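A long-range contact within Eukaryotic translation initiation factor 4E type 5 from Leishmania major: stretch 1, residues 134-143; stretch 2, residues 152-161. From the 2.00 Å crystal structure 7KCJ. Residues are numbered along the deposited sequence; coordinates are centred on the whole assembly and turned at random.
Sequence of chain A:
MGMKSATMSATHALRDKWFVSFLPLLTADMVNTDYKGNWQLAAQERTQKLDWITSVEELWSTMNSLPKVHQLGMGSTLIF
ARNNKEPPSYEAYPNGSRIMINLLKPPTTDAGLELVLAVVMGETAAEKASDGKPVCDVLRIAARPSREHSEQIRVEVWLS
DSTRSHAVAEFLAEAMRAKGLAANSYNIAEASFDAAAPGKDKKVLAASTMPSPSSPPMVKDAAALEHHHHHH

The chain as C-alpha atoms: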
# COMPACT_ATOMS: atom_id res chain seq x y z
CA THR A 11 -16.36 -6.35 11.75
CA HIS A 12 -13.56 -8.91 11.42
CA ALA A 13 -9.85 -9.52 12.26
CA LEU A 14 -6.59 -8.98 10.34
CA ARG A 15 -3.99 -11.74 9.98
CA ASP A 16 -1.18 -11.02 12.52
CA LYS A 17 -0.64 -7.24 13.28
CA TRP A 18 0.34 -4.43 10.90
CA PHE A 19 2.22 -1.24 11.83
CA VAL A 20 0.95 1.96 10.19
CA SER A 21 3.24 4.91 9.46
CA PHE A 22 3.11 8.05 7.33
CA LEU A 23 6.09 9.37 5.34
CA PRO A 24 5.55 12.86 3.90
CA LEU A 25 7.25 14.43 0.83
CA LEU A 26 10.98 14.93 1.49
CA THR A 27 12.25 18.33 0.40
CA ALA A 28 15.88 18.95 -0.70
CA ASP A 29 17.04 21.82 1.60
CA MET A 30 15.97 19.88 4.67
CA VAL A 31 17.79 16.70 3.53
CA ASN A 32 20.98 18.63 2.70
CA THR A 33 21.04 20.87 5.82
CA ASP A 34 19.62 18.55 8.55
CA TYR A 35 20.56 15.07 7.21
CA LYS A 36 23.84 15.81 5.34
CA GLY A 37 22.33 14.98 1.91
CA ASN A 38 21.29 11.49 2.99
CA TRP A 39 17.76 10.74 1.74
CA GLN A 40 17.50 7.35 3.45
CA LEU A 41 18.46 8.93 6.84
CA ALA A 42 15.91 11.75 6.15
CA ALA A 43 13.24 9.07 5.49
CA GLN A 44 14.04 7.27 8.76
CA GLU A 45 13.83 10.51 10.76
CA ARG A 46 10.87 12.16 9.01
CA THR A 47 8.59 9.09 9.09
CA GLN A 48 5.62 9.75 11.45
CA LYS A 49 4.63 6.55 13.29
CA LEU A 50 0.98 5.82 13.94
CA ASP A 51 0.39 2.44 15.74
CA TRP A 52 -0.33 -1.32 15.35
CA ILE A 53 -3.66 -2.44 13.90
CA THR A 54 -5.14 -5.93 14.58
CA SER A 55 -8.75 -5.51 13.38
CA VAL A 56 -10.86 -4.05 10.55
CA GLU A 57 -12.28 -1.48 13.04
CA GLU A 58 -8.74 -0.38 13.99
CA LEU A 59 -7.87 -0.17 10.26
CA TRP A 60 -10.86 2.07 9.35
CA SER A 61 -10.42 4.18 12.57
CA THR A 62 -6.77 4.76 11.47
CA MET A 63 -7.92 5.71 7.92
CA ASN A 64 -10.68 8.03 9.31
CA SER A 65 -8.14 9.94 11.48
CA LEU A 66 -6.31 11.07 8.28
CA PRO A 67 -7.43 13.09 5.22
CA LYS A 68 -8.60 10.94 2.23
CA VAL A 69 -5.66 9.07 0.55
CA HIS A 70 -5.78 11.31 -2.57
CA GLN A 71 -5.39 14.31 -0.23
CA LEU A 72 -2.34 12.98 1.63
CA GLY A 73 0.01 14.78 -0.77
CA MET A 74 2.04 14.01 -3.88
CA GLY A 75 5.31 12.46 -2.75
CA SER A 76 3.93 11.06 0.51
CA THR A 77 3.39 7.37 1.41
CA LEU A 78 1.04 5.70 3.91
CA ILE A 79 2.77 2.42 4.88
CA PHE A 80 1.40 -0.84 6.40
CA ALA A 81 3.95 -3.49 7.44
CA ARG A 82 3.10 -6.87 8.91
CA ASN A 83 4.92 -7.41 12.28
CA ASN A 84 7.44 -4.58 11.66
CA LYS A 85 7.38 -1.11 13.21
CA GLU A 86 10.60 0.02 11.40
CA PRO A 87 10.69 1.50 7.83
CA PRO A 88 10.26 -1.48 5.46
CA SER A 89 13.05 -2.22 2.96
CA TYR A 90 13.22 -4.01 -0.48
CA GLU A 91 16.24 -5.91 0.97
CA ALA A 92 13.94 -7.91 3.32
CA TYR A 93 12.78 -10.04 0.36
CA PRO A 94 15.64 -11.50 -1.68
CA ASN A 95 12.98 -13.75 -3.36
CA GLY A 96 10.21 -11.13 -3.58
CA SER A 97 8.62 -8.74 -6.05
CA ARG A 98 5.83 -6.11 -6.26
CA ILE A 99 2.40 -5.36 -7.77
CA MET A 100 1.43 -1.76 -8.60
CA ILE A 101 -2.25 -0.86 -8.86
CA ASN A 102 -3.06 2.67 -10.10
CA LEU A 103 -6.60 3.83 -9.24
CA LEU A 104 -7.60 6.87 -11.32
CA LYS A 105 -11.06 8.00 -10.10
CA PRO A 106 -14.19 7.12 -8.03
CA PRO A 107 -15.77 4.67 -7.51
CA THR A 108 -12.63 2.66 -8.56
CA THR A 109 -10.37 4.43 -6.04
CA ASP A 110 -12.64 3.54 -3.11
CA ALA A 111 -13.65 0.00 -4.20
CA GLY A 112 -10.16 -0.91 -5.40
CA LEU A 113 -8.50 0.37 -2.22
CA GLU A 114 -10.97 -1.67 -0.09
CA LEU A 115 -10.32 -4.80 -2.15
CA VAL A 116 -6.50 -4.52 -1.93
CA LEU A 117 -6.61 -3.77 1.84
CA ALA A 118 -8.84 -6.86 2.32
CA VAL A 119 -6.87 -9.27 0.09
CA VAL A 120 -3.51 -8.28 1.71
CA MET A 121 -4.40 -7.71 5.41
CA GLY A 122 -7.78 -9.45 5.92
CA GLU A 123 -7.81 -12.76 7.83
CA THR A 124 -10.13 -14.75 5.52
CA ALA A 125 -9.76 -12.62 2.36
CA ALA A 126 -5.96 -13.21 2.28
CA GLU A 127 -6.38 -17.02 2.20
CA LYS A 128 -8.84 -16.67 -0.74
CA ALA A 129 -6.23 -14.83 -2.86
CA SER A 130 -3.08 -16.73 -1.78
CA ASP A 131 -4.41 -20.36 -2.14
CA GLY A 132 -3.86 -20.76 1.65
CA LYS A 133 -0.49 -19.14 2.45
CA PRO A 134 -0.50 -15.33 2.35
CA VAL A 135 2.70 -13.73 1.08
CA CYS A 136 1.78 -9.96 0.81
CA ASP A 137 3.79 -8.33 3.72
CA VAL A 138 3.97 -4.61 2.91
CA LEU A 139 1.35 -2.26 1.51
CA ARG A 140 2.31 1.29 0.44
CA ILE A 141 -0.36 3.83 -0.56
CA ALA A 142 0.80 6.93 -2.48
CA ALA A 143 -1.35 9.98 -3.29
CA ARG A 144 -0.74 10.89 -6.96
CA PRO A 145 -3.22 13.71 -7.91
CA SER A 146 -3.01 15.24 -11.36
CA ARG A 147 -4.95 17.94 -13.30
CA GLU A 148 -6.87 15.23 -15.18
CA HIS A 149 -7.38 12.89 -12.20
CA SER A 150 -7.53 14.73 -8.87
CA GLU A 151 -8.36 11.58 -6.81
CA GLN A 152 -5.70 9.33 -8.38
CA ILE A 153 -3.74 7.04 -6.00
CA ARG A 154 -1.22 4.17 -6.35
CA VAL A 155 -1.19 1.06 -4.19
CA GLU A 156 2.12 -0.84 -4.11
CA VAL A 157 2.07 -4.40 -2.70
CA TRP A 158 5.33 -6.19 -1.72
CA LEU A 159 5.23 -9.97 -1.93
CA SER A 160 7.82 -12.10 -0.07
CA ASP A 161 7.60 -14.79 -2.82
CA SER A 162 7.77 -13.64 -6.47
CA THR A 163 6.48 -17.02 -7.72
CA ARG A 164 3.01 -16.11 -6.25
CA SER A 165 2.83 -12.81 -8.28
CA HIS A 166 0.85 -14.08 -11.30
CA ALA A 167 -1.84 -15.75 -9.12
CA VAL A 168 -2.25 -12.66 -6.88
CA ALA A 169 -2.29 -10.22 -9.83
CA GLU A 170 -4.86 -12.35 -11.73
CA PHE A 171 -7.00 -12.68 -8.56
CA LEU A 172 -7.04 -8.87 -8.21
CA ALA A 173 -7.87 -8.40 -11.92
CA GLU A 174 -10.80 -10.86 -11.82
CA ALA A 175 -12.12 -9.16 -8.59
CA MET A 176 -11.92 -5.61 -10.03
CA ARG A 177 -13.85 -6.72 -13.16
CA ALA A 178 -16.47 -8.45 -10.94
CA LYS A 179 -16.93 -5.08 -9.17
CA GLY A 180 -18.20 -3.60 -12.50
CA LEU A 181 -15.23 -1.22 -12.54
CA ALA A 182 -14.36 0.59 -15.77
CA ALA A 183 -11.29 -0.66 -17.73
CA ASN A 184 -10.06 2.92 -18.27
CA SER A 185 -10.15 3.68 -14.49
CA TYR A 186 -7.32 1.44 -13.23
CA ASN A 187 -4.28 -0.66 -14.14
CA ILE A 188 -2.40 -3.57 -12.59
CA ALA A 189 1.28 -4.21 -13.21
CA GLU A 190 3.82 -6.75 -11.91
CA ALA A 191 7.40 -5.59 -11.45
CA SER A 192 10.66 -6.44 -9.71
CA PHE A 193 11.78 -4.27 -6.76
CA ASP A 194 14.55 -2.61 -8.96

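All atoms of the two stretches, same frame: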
# COMPACT_ATOMS: atom_id res chain seq x y z
N PRO A 134 -0.69 -16.73 2.76
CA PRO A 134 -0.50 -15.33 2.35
C PRO A 134 0.96 -14.88 2.34
O PRO A 134 1.74 -15.18 3.24
CB PRO A 134 -1.37 -14.56 3.34
CG PRO A 134 -2.29 -15.57 3.95
CD PRO A 134 -1.49 -16.82 3.99
N VAL A 135 1.33 -14.14 1.29
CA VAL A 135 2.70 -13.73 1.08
C VAL A 135 2.86 -12.17 0.90
O VAL A 135 3.99 -11.67 0.81
CB VAL A 135 3.22 -14.59 -0.11
CG1 VAL A 135 3.63 -13.78 -1.33
CG2 VAL A 135 4.30 -15.57 0.33
N CYS A 136 1.75 -11.42 0.92
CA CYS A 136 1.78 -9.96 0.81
C CYS A 136 2.14 -9.35 2.20
O CYS A 136 1.31 -9.40 3.09
CB CYS A 136 0.44 -9.45 0.28
SG CYS A 136 -0.08 -10.19 -1.30
N ASP A 137 3.38 -8.84 2.40
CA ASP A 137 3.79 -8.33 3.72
C ASP A 137 3.91 -6.84 3.89
O ASP A 137 4.10 -6.40 5.02
CB ASP A 137 5.10 -8.95 4.19
CG ASP A 137 5.04 -10.43 4.36
OD1 ASP A 137 4.01 -10.92 4.87
OD2 ASP A 137 6.00 -11.12 3.96
N VAL A 138 3.89 -6.06 2.82
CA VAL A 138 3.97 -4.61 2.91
C VAL A 138 2.99 -4.01 1.91
O VAL A 138 2.91 -4.45 0.75
CB VAL A 138 5.40 -4.01 2.70
CG1 VAL A 138 5.36 -2.48 2.69
CG2 VAL A 138 6.38 -4.49 3.76
N LEU A 139 2.28 -2.97 2.35
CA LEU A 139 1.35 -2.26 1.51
C LEU A 139 1.71 -0.78 1.61
O LEU A 139 1.82 -0.26 2.71
CB LEU A 139 -0.05 -2.50 2.05
CG LEU A 139 -1.23 -2.24 1.14
CD1 LEU A 139 -1.18 -3.11 -0.08
CD2 LEU A 139 -2.50 -2.55 1.90
N ARG A 140 1.95 -0.12 0.46
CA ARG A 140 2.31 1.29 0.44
C ARG A 140 1.29 2.04 -0.41
O ARG A 140 1.04 1.66 -1.54
CB ARG A 140 3.72 1.48 -0.11
CG ARG A 140 4.72 0.45 0.41
CD ARG A 140 6.05 1.05 0.73
NE ARG A 140 6.79 1.42 -0.47
CZ ARG A 140 7.80 2.28 -0.49
NH1 ARG A 140 8.19 2.89 0.62
NH2 ARG A 140 8.43 2.54 -1.63
N ILE A 141 0.65 3.05 0.15
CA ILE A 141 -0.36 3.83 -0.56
C ILE A 141 0.15 5.24 -0.82
O ILE A 141 0.56 5.92 0.11
CB ILE A 141 -1.70 3.81 0.19
CG1 ILE A 141 -2.11 2.39 0.59
CG2 ILE A 141 -2.78 4.44 -0.63
CD1 ILE A 141 -3.35 2.38 1.53
N ALA A 142 0.27 5.62 -2.10
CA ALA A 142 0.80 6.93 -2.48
C ALA A 142 -0.22 7.82 -3.17
O ALA A 142 -0.74 7.44 -4.22
CB ALA A 142 2.00 6.76 -3.37
N ALA A 143 -0.45 9.02 -2.63
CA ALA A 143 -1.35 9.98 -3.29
C ALA A 143 -0.66 10.50 -4.55
O ALA A 143 0.47 11.02 -4.47
CB ALA A 143 -1.63 11.16 -2.37
N GLN A 152 -6.57 10.44 -8.04
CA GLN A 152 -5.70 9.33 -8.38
C GLN A 152 -4.76 8.93 -7.25
O GLN A 152 -4.17 9.80 -6.60
CB GLN A 152 -4.88 9.65 -9.62
CG GLN A 152 -4.08 8.45 -10.13
CD GLN A 152 -3.21 8.79 -11.32
OE1 GLN A 152 -3.15 9.96 -11.79
NE2 GLN A 152 -2.48 7.78 -11.80
N ILE A 153 -4.65 7.62 -6.98
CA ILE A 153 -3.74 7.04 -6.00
C ILE A 153 -3.03 5.80 -6.59
O ILE A 153 -3.47 5.23 -7.58
CB ILE A 153 -4.43 6.70 -4.64
CG1 ILE A 153 -5.44 5.53 -4.78
CG2 ILE A 153 -5.10 7.92 -4.04
CD1 ILE A 153 -6.15 5.14 -3.49
N ARG A 154 -1.91 5.40 -5.97
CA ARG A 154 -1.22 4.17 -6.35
C ARG A 154 -1.04 3.29 -5.15
O ARG A 154 -0.54 3.76 -4.13
CB ARG A 154 0.16 4.44 -6.97
CG ARG A 154 0.80 3.14 -7.47
CD ARG A 154 2.25 3.28 -7.85
NE ARG A 154 2.50 4.30 -8.85
CZ ARG A 154 3.72 4.72 -9.20
NH1 ARG A 154 4.80 4.22 -8.61
NH2 ARG A 154 3.86 5.66 -10.13
N VAL A 155 -1.40 2.02 -5.25
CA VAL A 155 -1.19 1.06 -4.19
C VAL A 155 -0.06 0.14 -4.64
O VAL A 155 -0.09 -0.39 -5.76
CB VAL A 155 -2.46 0.28 -3.82
CG1 VAL A 155 -2.20 -0.65 -2.63
CG2 VAL A 155 -3.61 1.23 -3.51
N GLU A 156 0.96 0.00 -3.82
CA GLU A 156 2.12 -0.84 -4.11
C GLU A 156 2.12 -1.98 -3.09
O GLU A 156 2.15 -1.73 -1.89
CB GLU A 156 3.41 -0.01 -3.98
CG GLU A 156 4.71 -0.80 -4.11
CD GLU A 156 5.97 0.05 -3.98
OE1 GLU A 156 7.03 -0.37 -4.50
OE2 GLU A 156 5.89 1.13 -3.36
N VAL A 157 2.08 -3.22 -3.57
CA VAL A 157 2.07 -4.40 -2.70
C VAL A 157 3.39 -5.15 -2.81
O VAL A 157 3.76 -5.51 -3.92
CB VAL A 157 0.91 -5.37 -3.10
CG1 VAL A 157 0.75 -6.48 -2.07
CG2 VAL A 157 -0.41 -4.62 -3.32
N TRP A 158 4.07 -5.43 -1.69
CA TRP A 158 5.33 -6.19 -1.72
C TRP A 158 5.08 -7.62 -1.32
O TRP A 158 4.53 -7.87 -0.25
CB TRP A 158 6.41 -5.59 -0.79
CG TRP A 158 6.92 -4.22 -1.17
CD1 TRP A 158 6.59 -3.48 -2.27
CD2 TRP A 158 7.85 -3.43 -0.41
NE1 TRP A 158 7.25 -2.27 -2.24
CE2 TRP A 158 8.03 -2.22 -1.11
CE3 TRP A 158 8.56 -3.63 0.78
CZ2 TRP A 158 8.85 -1.20 -0.63
CZ3 TRP A 158 9.41 -2.63 1.22
CH2 TRP A 158 9.55 -1.43 0.51
N LEU A 159 5.41 -8.55 -2.20
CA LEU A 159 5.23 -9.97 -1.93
C LEU A 159 6.57 -10.57 -1.50
O LEU A 159 7.59 -10.25 -2.10
CB LEU A 159 4.74 -10.73 -3.18
CG LEU A 159 3.81 -10.05 -4.19
CD1 LEU A 159 3.37 -11.00 -5.21
CD2 LEU A 159 2.57 -9.54 -3.55
N SER A 160 6.57 -11.44 -0.50
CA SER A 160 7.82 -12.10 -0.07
C SER A 160 8.24 -13.22 -1.04
O SER A 160 9.43 -13.57 -1.09
CB SER A 160 7.69 -12.62 1.35
OG SER A 160 6.70 -13.63 1.45
N ASP A 161 7.30 -13.75 -1.84
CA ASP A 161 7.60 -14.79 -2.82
C ASP A 161 7.11 -14.37 -4.21
O ASP A 161 5.91 -14.32 -4.45
CB ASP A 161 6.99 -16.12 -2.39
CG ASP A 161 7.22 -17.28 -3.34
OD1 ASP A 161 8.03 -17.13 -4.28
OD2 ASP A 161 6.59 -18.34 -3.15
O HOH W 1 5.78 -13.75 4.05

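Strands 136-143 and 153-159 run antiparallel, their N-to-C directions 165° apart and their axes approaching to 4.7 Å, and the contact between the two stretches buries 893 Å² in all. Pairing is narrow and wide in alternation: R140 and E156 exchange both backbone bonds (R140 N to E156 O, 2.9 Å; E156 N to R140 O, 2.8 Å), as do A142 and R154 (A142 N to R154 O and R154 N to A142 O, both 2.9 Å). Between these pairs, CA-H...O contacts such as V155 CA to R140 O at 3.5 Å fill in the ladder.

The register slips by one residue between C136, which faces L159, and V138, which faces W158. The evidence for a bulge is in the backbone: D137 has phi/psi of -108/-12, well away from extended values, and W158 O accepts from D137 N (3.0 Å) at a bent N-H...O angle of 146°, whereas W158 N reaches V138 O (2.9 Å) at 174°. V138 N, displaced from this role, is buried without a partner in the model.

The side chains of R140, E156, W158 and V138 share one face of the sheet and form its most elaborate cluster. E156 is extended (chi1 174°, chi2 180°), which carries its carboxylate out to the guanidinium of R140. R140 takes chi1 m, an off-well chi2 of -139° and chi3 m, and this path brings NE within 3.0 Å of E156 OE2 in a salt bridge with an N-H...O angle of 151°; a second bond from R140 NH2 to the same OE2 is weak, at 3.4 Å and 134°. The carboxylate lies at the guanidinium edge, near its plane, while W158 CZ2 lies over one guanidinium face, 3.3 Å from R140 NE. W158 (chi1 m, chi2 -4°) also directs NE1 to E156 OE1 at 3.0 Å and 170°, so the carboxylate ties arginine and indole together. V138, with chi1 t, places CG1 over a face of the indole, 4.3 Å from the centroid of the six-membered ring and 25° off its normal, a CH-pi contact.

The other face is apolar. L139 (chi1 t, chi2 p) brings CD1 to 3.7 Å from both V155 CG1 and V157 CG2, so a single methyl bridges the two valines, each of which has chi1 t. Farther along, C136 has chi1 m, and its SG lies 3.5 Å from L159 CD2. Packing is looser around I141, whose CG2 is 4.4 Å from V155 CG2 and 4.5 Å from I153 CD1.

Beyond the bulge, S160 N donates to V135 O (2.9 Å, 168°). V135 sits off-well at chi1 118°; its CG1 is 3.7 Å from L159 CB, and its CG2 is 3.3 Å from S160 OG. S160 has chi1 p, and one water links the two stretches here: it lies 2.8 Å from S160 OG and donates to D137 OD2, the water oxygen and D137 OD2 being 2.6 Å apart.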